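Local coordinates for ATP phosphoribosyltransferase regulatory subunit (Thermotoga maritima, PDB 1USY), which is probably required for the first step of histidine biosynthesis and may let histidine exert feedback control on ATP phosphoribosyltransferase, at residues B[190-194]-B[195-199]. Sequence-based numbering, arbitrary orientation.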
ATOM      1  N   GLU B 190      28.998  17.941 -42.353  1.00 32.78           N
ATOM      2  CA  GLU B 190      30.005  18.047 -43.381  1.00 31.14           C
ATOM      3  C   GLU B 190      31.303  17.454 -42.856  1.00 27.25           C
ATOM      4  O   GLU B 190      32.070  16.881 -43.625  1.00 25.96           O
ATOM      5  CB  GLU B 190      30.132  19.508 -43.837  1.00 39.24           C
ATOM      6  CG  GLU B 190      28.872  20.047 -44.573  1.00 46.10           C
ATOM      7  CD  GLU B 190      27.651  20.359 -43.670  1.00 50.27           C
ATOM      8  OE1 GLU B 190      26.563  20.727 -44.204  1.00 50.91           O
ATOM      9  OE2 GLU B 190      27.747  20.236 -42.422  1.00 45.52           O
ATOM     10  N   HIS B 191      31.496  17.519 -41.534  1.00 25.47           N
ATOM     11  CA  HIS B 191      32.735  17.040 -40.899  1.00 24.13           C
ATOM     12  C   HIS B 191      32.778  15.532 -40.806  1.00 23.74           C
ATOM     13  O   HIS B 191      33.802  14.973 -40.422  1.00 24.40           O
ATOM     14  CB  HIS B 191      32.919  17.593 -39.480  1.00 17.03           C
ATOM     15  CG  HIS B 191      33.141  19.075 -39.410  1.00 20.20           C
ATOM     16  ND1 HIS B 191      32.109  19.971 -39.187  1.00 17.70           N
ATOM     17  CD2 HIS B 191      34.278  19.815 -39.486  1.00 18.44           C
ATOM     18  CE1 HIS B 191      32.605  21.198 -39.151  1.00 15.52           C
ATOM     19  NE2 HIS B 191      33.916  21.130 -39.323  1.00 20.68           N
ATOM     20  N   LEU B 192      31.664  14.870 -41.120  1.00 27.99           N
ATOM     21  CA  LEU B 192      31.590  13.402 -40.979  1.00 30.58           C
ATOM     22  C   LEU B 192      32.675  12.621 -41.752  1.00 32.18           C
ATOM     23  O   LEU B 192      33.008  11.510 -41.374  1.00 33.43           O
ATOM     24  CB  LEU B 192      30.213  12.863 -41.348  1.00 23.11           C
ATOM     25  CG  LEU B 192      29.067  13.027 -40.365  1.00 17.87           C
ATOM     26  CD1 LEU B 192      27.749  12.910 -41.134  1.00 12.81           C
ATOM     27  CD2 LEU B 192      29.145  11.973 -39.249  1.00 19.83           C
ATOM     28  N   LYS B 193      33.215  13.201 -42.819  1.00 38.93           N
ATOM     29  CA  LYS B 193      34.319  12.573 -43.568  1.00 47.25           C
ATOM     30  C   LYS B 193      35.702  12.742 -42.878  1.00 49.89           C
ATOM     31  O   LYS B 193      36.558  11.863 -42.959  1.00 52.69           O
ATOM     32  CB  LYS B 193      34.369  13.114 -44.988  1.00 46.48           C
ATOM     33  CG  LYS B 193      33.273  12.608 -45.872  1.00 51.95           C
ATOM     34  CD  LYS B 193      33.736  12.616 -47.330  1.00 61.69           C
ATOM     35  CE  LYS B 193      33.876  11.190 -47.909  1.00 63.23           C
ATOM     36  NZ  LYS B 193      33.450  11.093 -49.348  1.00 64.89           N
ATOM     37  N   THR B 194      35.911  13.883 -42.231  1.00 50.41           N
ATOM     38  CA  THR B 194      37.045  14.112 -41.334  1.00 54.06           C
ATOM     39  C   THR B 194      37.131  13.052 -40.211  1.00 51.59           C
ATOM     40  O   THR B 194      38.214  12.775 -39.685  1.00 52.87           O
ATOM     41  CB  THR B 194      36.897  15.530 -40.668  1.00 56.49           C
ATOM     42  OG1 THR B 194      36.564  16.507 -41.663  1.00 62.60           O
ATOM     43  CG2 THR B 194      38.226  16.044 -40.056  1.00 60.00           C
ATOM     44  N   MET B 195      35.987  12.482 -39.831  1.00 48.08           N
ATOM     45  CA  MET B 195      35.908  11.674 -38.612  1.00 41.65           C
ATOM     46  C   MET B 195      36.368  10.234 -38.850  1.00 41.69           C
ATOM     47  O   MET B 195      36.034   9.632 -39.868  1.00 42.90           O
ATOM     48  CB  MET B 195      34.498  11.707 -38.031  1.00 38.62           C
ATOM     49  CG  MET B 195      34.000  13.101 -37.622  1.00 35.36           C
ATOM     50  SD  MET B 195      32.605  13.094 -36.485  1.00 32.03           S
ATOM     51  CE  MET B 195      31.513  14.213 -37.282  1.00 39.58           C
ATOM     52  N   ASP B 196      37.171   9.724 -37.910  1.00 38.32           N
ATOM     53  CA  ASP B 196      37.593   8.332 -37.846  1.00 34.03           C
ATOM     54  C   ASP B 196      36.444   7.560 -37.227  1.00 34.87           C
ATOM     55  O   ASP B 196      36.204   7.673 -36.014  1.00 38.12           O
ATOM     56  CB  ASP B 196      38.854   8.217 -36.976  1.00 36.07           C
ATOM     57  CG  ASP B 196      39.174   6.770 -36.535  1.00 38.68           C
ATOM     58  OD1 ASP B 196      39.830   6.611 -35.473  1.00 38.08           O
ATOM     59  OD2 ASP B 196      38.841   5.737 -37.177  1.00 35.59           O
ATOM     60  N   LEU B 197      35.730   6.792 -38.058  1.00 31.52           N
ATOM     61  CA  LEU B 197      34.488   6.141 -37.642  1.00 28.41           C
ATOM     62  C   LEU B 197      34.249   4.831 -38.369  1.00 28.06           C
ATOM     63  O   LEU B 197      34.460   4.753 -39.574  1.00 29.98           O
ATOM     64  CB  LEU B 197      33.301   7.067 -37.916  1.00 30.48           C
ATOM     65  CG  LEU B 197      32.981   8.208 -36.943  1.00 27.57           C
ATOM     66  CD1 LEU B 197      31.737   8.916 -37.432  1.00 27.85           C
ATOM     67  CD2 LEU B 197      32.788   7.741 -35.507  1.00 26.74           C
ATOM     68  N   PRO B 198      33.820   3.789 -37.648  1.00 26.69           N
ATOM     69  CA  PRO B 198      33.427   2.526 -38.281  1.00 24.62           C
ATOM     70  C   PRO B 198      32.469   2.760 -39.455  1.00 23.37           C
ATOM     71  O   PRO B 198      31.514   3.535 -39.331  1.00 25.10           O
ATOM     72  CB  PRO B 198      32.746   1.757 -37.154  1.00 21.59           C
ATOM     73  CG  PRO B 198      33.258   2.339 -35.921  1.00 23.66           C
ATOM     74  CD  PRO B 198      33.707   3.738 -36.182  1.00 26.57           C
ATOM     75  N   LEU B 199      32.751   2.095 -40.571  1.00 22.09           N
ATOM     76  CA  LEU B 199      32.126   2.379 -41.860  1.00 22.56           C
ATOM     77  C   LEU B 199      30.611   2.471 -41.785  1.00 22.50           C
ATOM     78  O   LEU B 199      30.033   3.499 -42.136  1.00 17.97           O
ATOM     79  CB  LEU B 199      32.558   1.337 -42.898  1.00 24.23           C
ATOM     80  CG  LEU B 199      31.863   1.312 -44.260  1.00 27.38           C
ATOM     81  CD1 LEU B 199      32.417   2.423 -45.149  1.00 30.96           C
ATOM     82  CD2 LEU B 199      31.998  -0.078 -44.947  1.00 25.50           C
TER
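Met-195 folds its thioether back against the turn that precedes it, and its methyl CE comes to rest on Leu-192. The two side chains run at a slant to each other: CE lies 3.8 Å from Leu-192 CD2 and equally near the CA of that leucine, with CB of His-191 a little farther off. With Met-195 CG beside its own backbone N (chi1 -61°) and the chain bent at chi3, the methyl is carried back toward the leucine. Leu-197 adds a looser apolar touch, its CD1 standing 4.4 Å from Leu-192 CD2. In the backbone, the Met-195 N-H is shared weakly between two carbonyls, His-191 O at 3.4 Å and the straighter Leu-192 O at 3.5 Å. Arg-202 NH1 bonds both Leu-192 O and Met-195 O, tying the two parts of the turn to helix 199-215. Cutting Met-195 back to an alanine is likely to leave Leu-192 CD2 without its methyl partner. Asp-196 OD1 forms a salt bridge with Arg-175 NE. Here a short 3-10 segment, continued by residues of helical backbone, runs out into an extended stretch linking helices 174-185 and 199-215; the leucines pack on helix 199-215, while Met-195 reaches strand 220-223 and helix 174-185.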